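Local coordinates for polysaccharide biosynthesis protein CapD (PDB 6BWC), which probably acts as an NADP-dependent short-chain dehydrogenase-type enzyme on uridine-diphosphate-N-acetylglucosamine in the pathway to CMP-pseudaminic acid, at residues 234-237 with 238-241; 320-324 with 325-329. The protein carries 2 engineered substitutions. All coordinates share one frame; numbering follows the deposited sequence.

Interaction 1. Residues 234-237 with 238-241. With UD1 (uridine-diphosphate-N-acetylglucosamine), chain O.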
# COMPACT_ATOMS: atom_id res chain seq x y z
N ILE C 234 -34.52 -22.02 19.93
CA ILE C 234 -34.06 -23.28 20.45
C ILE C 234 -33.32 -23.06 21.75
O ILE C 234 -32.49 -22.16 21.86
CB ILE C 234 -33.24 -24.02 19.42
CG1 ILE C 234 -34.23 -24.56 18.38
CG2 ILE C 234 -32.42 -25.13 20.07
CD1 ILE C 234 -33.60 -25.20 17.17
N SER C 235 -33.68 -23.90 22.73
CA SER C 235 -32.98 -23.98 23.99
C SER C 235 -31.77 -24.87 23.78
O SER C 235 -31.82 -25.86 23.04
CB SER C 235 -33.87 -24.56 25.08
OG SER C 235 -33.10 -25.22 26.08
N LEU C 236 -30.67 -24.50 24.42
CA LEU C 236 -29.45 -25.29 24.34
C LEU C 236 -29.54 -26.46 25.29
O LEU C 236 -28.83 -27.45 25.12
CB LEU C 236 -28.23 -24.42 24.68
CG LEU C 236 -26.86 -25.09 24.60
CD1 LEU C 236 -26.65 -25.73 23.23
CD2 LEU C 236 -25.78 -24.07 24.89
N ASN C 237 -30.40 -26.34 26.31
CA ASN C 237 -30.67 -27.43 27.26
C ASN C 237 -31.26 -28.60 26.49
O ASN C 237 -30.71 -29.70 26.49
CB ASN C 237 -31.62 -26.97 28.41
CG ASN C 237 -31.29 -27.61 29.77
OD1 ASN C 237 -30.81 -28.75 29.87
ND2 ASN C 237 -31.55 -26.86 30.84
N ASP C 238 -32.35 -28.33 25.77
CA ASP C 238 -33.02 -29.33 24.93
C ASP C 238 -32.00 -29.87 23.93
O ASP C 238 -31.89 -31.10 23.76
CB ASP C 238 -34.26 -28.76 24.19
CG ASP C 238 -35.29 -28.06 25.12
OD1 ASP C 238 -36.08 -27.24 24.59
OD2 ASP C 238 -35.29 -28.31 26.35
N LEU C 239 -31.23 -28.97 23.31
CA LEU C 239 -30.27 -29.37 22.28
C LEU C 239 -29.22 -30.37 22.76
O LEU C 239 -28.94 -31.37 22.08
CB LEU C 239 -29.56 -28.15 21.68
CG LEU C 239 -28.45 -28.43 20.64
CD1 LEU C 239 -28.88 -29.39 19.53
CD2 LEU C 239 -27.98 -27.13 20.02
N SER C 240 -28.63 -30.09 23.92
CA SER C 240 -27.58 -30.94 24.44
C SER C 240 -28.17 -32.31 24.76
O SER C 240 -27.60 -33.32 24.35
CB SER C 240 -26.89 -30.33 25.66
OG SER C 240 -27.84 -29.92 26.62
N GLU C 241 -29.32 -32.32 25.43
CA GLU C 241 -30.08 -33.57 25.70
C GLU C 241 -30.41 -34.39 24.41
O GLU C 241 -29.95 -35.55 24.26
CB GLU C 241 -31.36 -33.26 26.52
CG GLU C 241 -31.09 -32.84 27.97
CD GLU C 241 -32.34 -32.55 28.78
OE1 GLU C 241 -33.47 -32.77 28.29
OE2 GLU C 241 -32.20 -32.10 29.94
C1' UD1 O . -23.50 -18.98 14.93
C2' UD1 O . -22.61 -18.38 13.85
C3' UD1 O . -22.54 -16.86 13.96
C4' UD1 O . -23.92 -16.23 14.08
C5' UD1 O . -24.86 -17.02 15.01
C6' UD1 O . -26.31 -16.54 14.81
C7' UD1 O . -20.92 -20.12 13.40
C8' UD1 O . -19.57 -20.66 13.81
N2' UD1 O . -21.27 -18.94 13.93
O1' UD1 O . -23.03 -18.60 16.21
O3' UD1 O . -21.83 -16.35 12.81
O4' UD1 O . -23.82 -14.90 14.55
O5' UD1 O . -24.79 -18.44 14.80
O6' UD1 O . -27.03 -16.51 16.04
O7' UD1 O . -21.65 -20.77 12.66
N1 UD1 O . -21.70 -24.20 22.49
C2 UD1 O . -21.41 -25.21 23.46
N3 UD1 O . -20.24 -25.87 23.40
C4 UD1 O . -19.32 -25.61 22.45
C5 UD1 O . -19.57 -24.66 21.49
C6 UD1 O . -20.77 -23.97 21.52
O2 UD1 O . -22.21 -25.49 24.37
O4 UD1 O . -18.25 -26.23 22.40
C1B UD1 O . -22.96 -23.43 22.54
C2B UD1 O . -22.81 -21.92 22.39
O2' UD1 O . -22.59 -21.27 23.64
C3B UD1 O . -24.09 -21.49 21.70
C4B UD1 O . -24.44 -22.71 20.88
O4B UD1 O . -23.74 -23.82 21.43
O3B UD1 O . -25.19 -21.22 22.58
C5B UD1 O . -24.09 -22.57 19.41
O5B UD1 O . -22.68 -22.41 19.16
PA UD1 O . -22.28 -22.36 17.61
O1A UD1 O . -20.79 -22.50 17.38
O2A UD1 O . -23.19 -23.26 16.77
O3A UD1 O . -22.85 -20.96 17.03
PB UD1 O . -23.06 -19.46 17.61
O1B UD1 O . -21.82 -19.02 18.36
O2B UD1 O . -24.40 -19.23 18.30

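Interaction 2. Residues 320-324 with 325-329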
# COMPACT_ATOMS: atom_id res chain seq x y z
N ASN C 320 -41.26 -18.36 22.86
CA ASN C 320 -41.28 -19.77 23.24
C ASN C 320 -40.46 -20.67 22.34
O ASN C 320 -40.55 -20.61 21.11
CB ASN C 320 -42.73 -20.26 23.33
CG ASN C 320 -43.46 -19.62 24.49
OD1 ASN C 320 -42.87 -19.39 25.53
ND2 ASN C 320 -44.73 -19.31 24.32
N ALA C 321 -39.62 -21.48 22.96
CA ALA C 321 -38.89 -22.48 22.24
C ALA C 321 -39.86 -23.43 21.55
O ALA C 321 -41.06 -23.45 21.84
CB ALA C 321 -37.96 -23.27 23.17
N ILE C 322 -39.31 -24.19 20.61
CA ILE C 322 -39.93 -25.43 20.20
C ILE C 322 -39.76 -26.40 21.36
O ILE C 322 -38.90 -26.19 22.22
CB ILE C 322 -39.31 -25.98 18.89
CG1 ILE C 322 -37.83 -26.36 19.08
CG2 ILE C 322 -39.46 -24.96 17.77
CD1 ILE C 322 -37.19 -26.97 17.85
N SER C 323 -40.57 -27.45 21.40
CA SER C 323 -40.38 -28.53 22.37
C SER C 323 -39.14 -29.34 22.01
O SER C 323 -38.71 -29.31 20.85
CB SER C 323 -41.61 -29.44 22.39
OG SER C 323 -41.93 -29.91 21.08
N LYS C 324 -38.57 -30.03 22.99
CA LYS C 324 -37.57 -31.11 22.75
C LYS C 324 -37.86 -31.98 21.56
O LYS C 324 -36.97 -32.27 20.76
CB LYS C 324 -37.50 -32.08 23.93
CG LYS C 324 -36.39 -31.85 24.91
CD LYS C 324 -36.07 -33.12 25.67
CE LYS C 324 -35.17 -34.02 24.85
NZ LYS C 324 -34.96 -35.31 25.53
N GLU C 325 -39.10 -32.44 21.47
CA GLU C 325 -39.48 -33.45 20.50
C GLU C 325 -39.52 -32.87 19.09
O GLU C 325 -39.08 -33.54 18.14
CB GLU C 325 -40.82 -34.10 20.90
CG GLU C 325 -41.04 -35.50 20.33
CD GLU C 325 -40.04 -36.54 20.85
OE1 GLU C 325 -39.56 -36.40 22.01
OE2 GLU C 325 -39.73 -37.51 20.10
N GLU C 326 -40.01 -31.63 18.95
CA GLU C 326 -39.94 -30.91 17.66
C GLU C 326 -38.50 -30.69 17.22
O GLU C 326 -38.20 -30.77 16.02
CB GLU C 326 -40.66 -29.56 17.72
CG GLU C 326 -42.17 -29.65 17.73
CD GLU C 326 -42.81 -28.29 17.90
OE1 GLU C 326 -43.07 -27.92 19.07
OE2 GLU C 326 -43.01 -27.60 16.87
N LEU C 327 -37.63 -30.39 18.17
CA LEU C 327 -36.22 -30.21 17.87
C LEU C 327 -35.64 -31.47 17.29
O LEU C 327 -35.10 -31.45 16.20
CB LEU C 327 -35.45 -29.81 19.14
CG LEU C 327 -33.93 -29.64 19.03
CD1 LEU C 327 -33.50 -28.89 17.76
CD2 LEU C 327 -33.46 -28.93 20.29
N ARG C 328 -35.79 -32.58 18.03
CA ARG C 328 -35.42 -33.93 17.59
C ARG C 328 -35.94 -34.27 16.19
O ARG C 328 -35.19 -34.81 15.38
CB ARG C 328 -35.93 -34.97 18.58
CG ARG C 328 -36.15 -36.36 17.99
CD ARG C 328 -36.76 -37.28 19.01
NE ARG C 328 -35.81 -37.70 20.04
CZ ARG C 328 -35.87 -37.39 21.34
NH1 ARG C 328 -36.86 -36.67 21.86
NH2 ARG C 328 -34.92 -37.86 22.14
N ASN C 329 -37.21 -33.99 15.93
CA ASN C 329 -37.76 -34.22 14.59
C ASN C 329 -36.95 -33.49 13.54
O ASN C 329 -36.53 -34.09 12.55
CB ASN C 329 -39.21 -33.77 14.49
CG ASN C 329 -40.13 -34.68 15.27
OD1 ASN C 329 -39.74 -35.76 15.75
ND2 ASN C 329 -41.38 -34.25 15.40

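Interaction 1. Residues 234-237 with 238-241
With OG of Ser235 swung opposite its own backbone nitrogen (chi1 152°) and CG of Asp238 lying beside its amide (chi1 -53°), the serine hydroxyl meets the start of helix 236-251. OG accepts the N-H of Asp238 almost straight, at 3.2 Å from N, and takes a weaker, bent bond from Asn237 N. This is an N-cap, but only half of a capping box: Asp238 OD1 stands 4.5 Å from Ser235 N and instead lies alongside Ser235 CB. Past the cap, Leu239 N binds Ser235 O at 3.2 Å, and Ile234 CG2 loosely approaches Leu239 CB. On the next turn, Ser240 OG sits between two carbonyl oxygens, Asn237 O at 2.9 Å and Leu236 O at 3.1 Å, and its single proton could go to either. Leu236 forks: CD1 packs on Leu239 CD2 at 3.7 Å, while CD2 reaches the ribose of uridine-diphosphate-N-acetylglucosamine, 3.7 Å from O3B. The chemistry thus divides by residue, a hydroxyl accepting from the amides of Asn237, weakly, and Asp238, while the adjoining leucine offers the nucleotide sugar an apolar wall.

Interaction 2. Residues 320-324 with 325-329
Ile322 and Leu327 meet at about a right angle, the isoleucine reaching from the loop across the first turn of helix 324-333. Its CB points at the helix, and because CG1 lies between the backbone N and the carbonyl carbon (chi1 64°), CD1 extends over the leucine's backbone, 3.4 Å from Leu327 CA, and against Leu327 CB at 3.6 Å. Ile234 of strand 233-235 touches both side chains.

Ser323 and Glu326 face each other in a different way. With CG beside its backbone N (chi1 -74°) and the chain extended beyond it, the glutamate runs past the serine hydroxyl and presents OE1 to it. OE1 receives the hydroxyl proton of Ser323 OG at 3.0 Å on its anti lone pair, the one away from OE2. The same OE1 draws a weak but nearly straight bond from Ser323 N, at 3.4 Å, while Ser323 OG in turn accepts weakly from Glu326 N at 3.3 Å. One carboxylate oxygen and one hydroxyl thereby tie both ends of the turn together.

A third arrangement involves the charged side chains. Glu325 bends at chi2 and Arg328 at chi3 to bring Glu325 OE1 to Arg328 NH1 at 2.7 Å, a salt bridge whose hydrogen bond is bent and weak. Lys324 NZ comes obliquely to the guanidinium, 4.2 Å from Arg328 NH2; Glu245 of helix 236-251 forms salt bridges with both, so the two cations share one carboxylate, and Glu246 pairs with Arg328 NE.

Reciprocal bonding of Ser323 and Glu326 is the capping box of a helix N-terminus, and Ile322 against Leu327, the residue before the cap and the fourth after it, is the accompanying hydrophobic staple.

Both interactions are helix starts capped by a serine, yet they differ with depth. Interaction 1 is partly buried, joins the edge strand 233-235 to helix 236-251, and borders the nucleotide-sugar pocket; its hydrogen bonds run between hydroxyl and backbone groups or within the backbone. Interaction 2 lies at the surface, opens helix 324-333 from a loop, and adds carboxylates and cations, closing the full capping box that interaction 1 lacks. The two touch directly: Ile234 CD1 packs on Leu327 CD1 at 3.7 Å, and the aliphatic stem of Lys324 runs past Asp238 and Glu241. Helix 324-333 therefore covers the start of helix 236-251, meeting it through apolar groups and through the aliphatic part of Lys324.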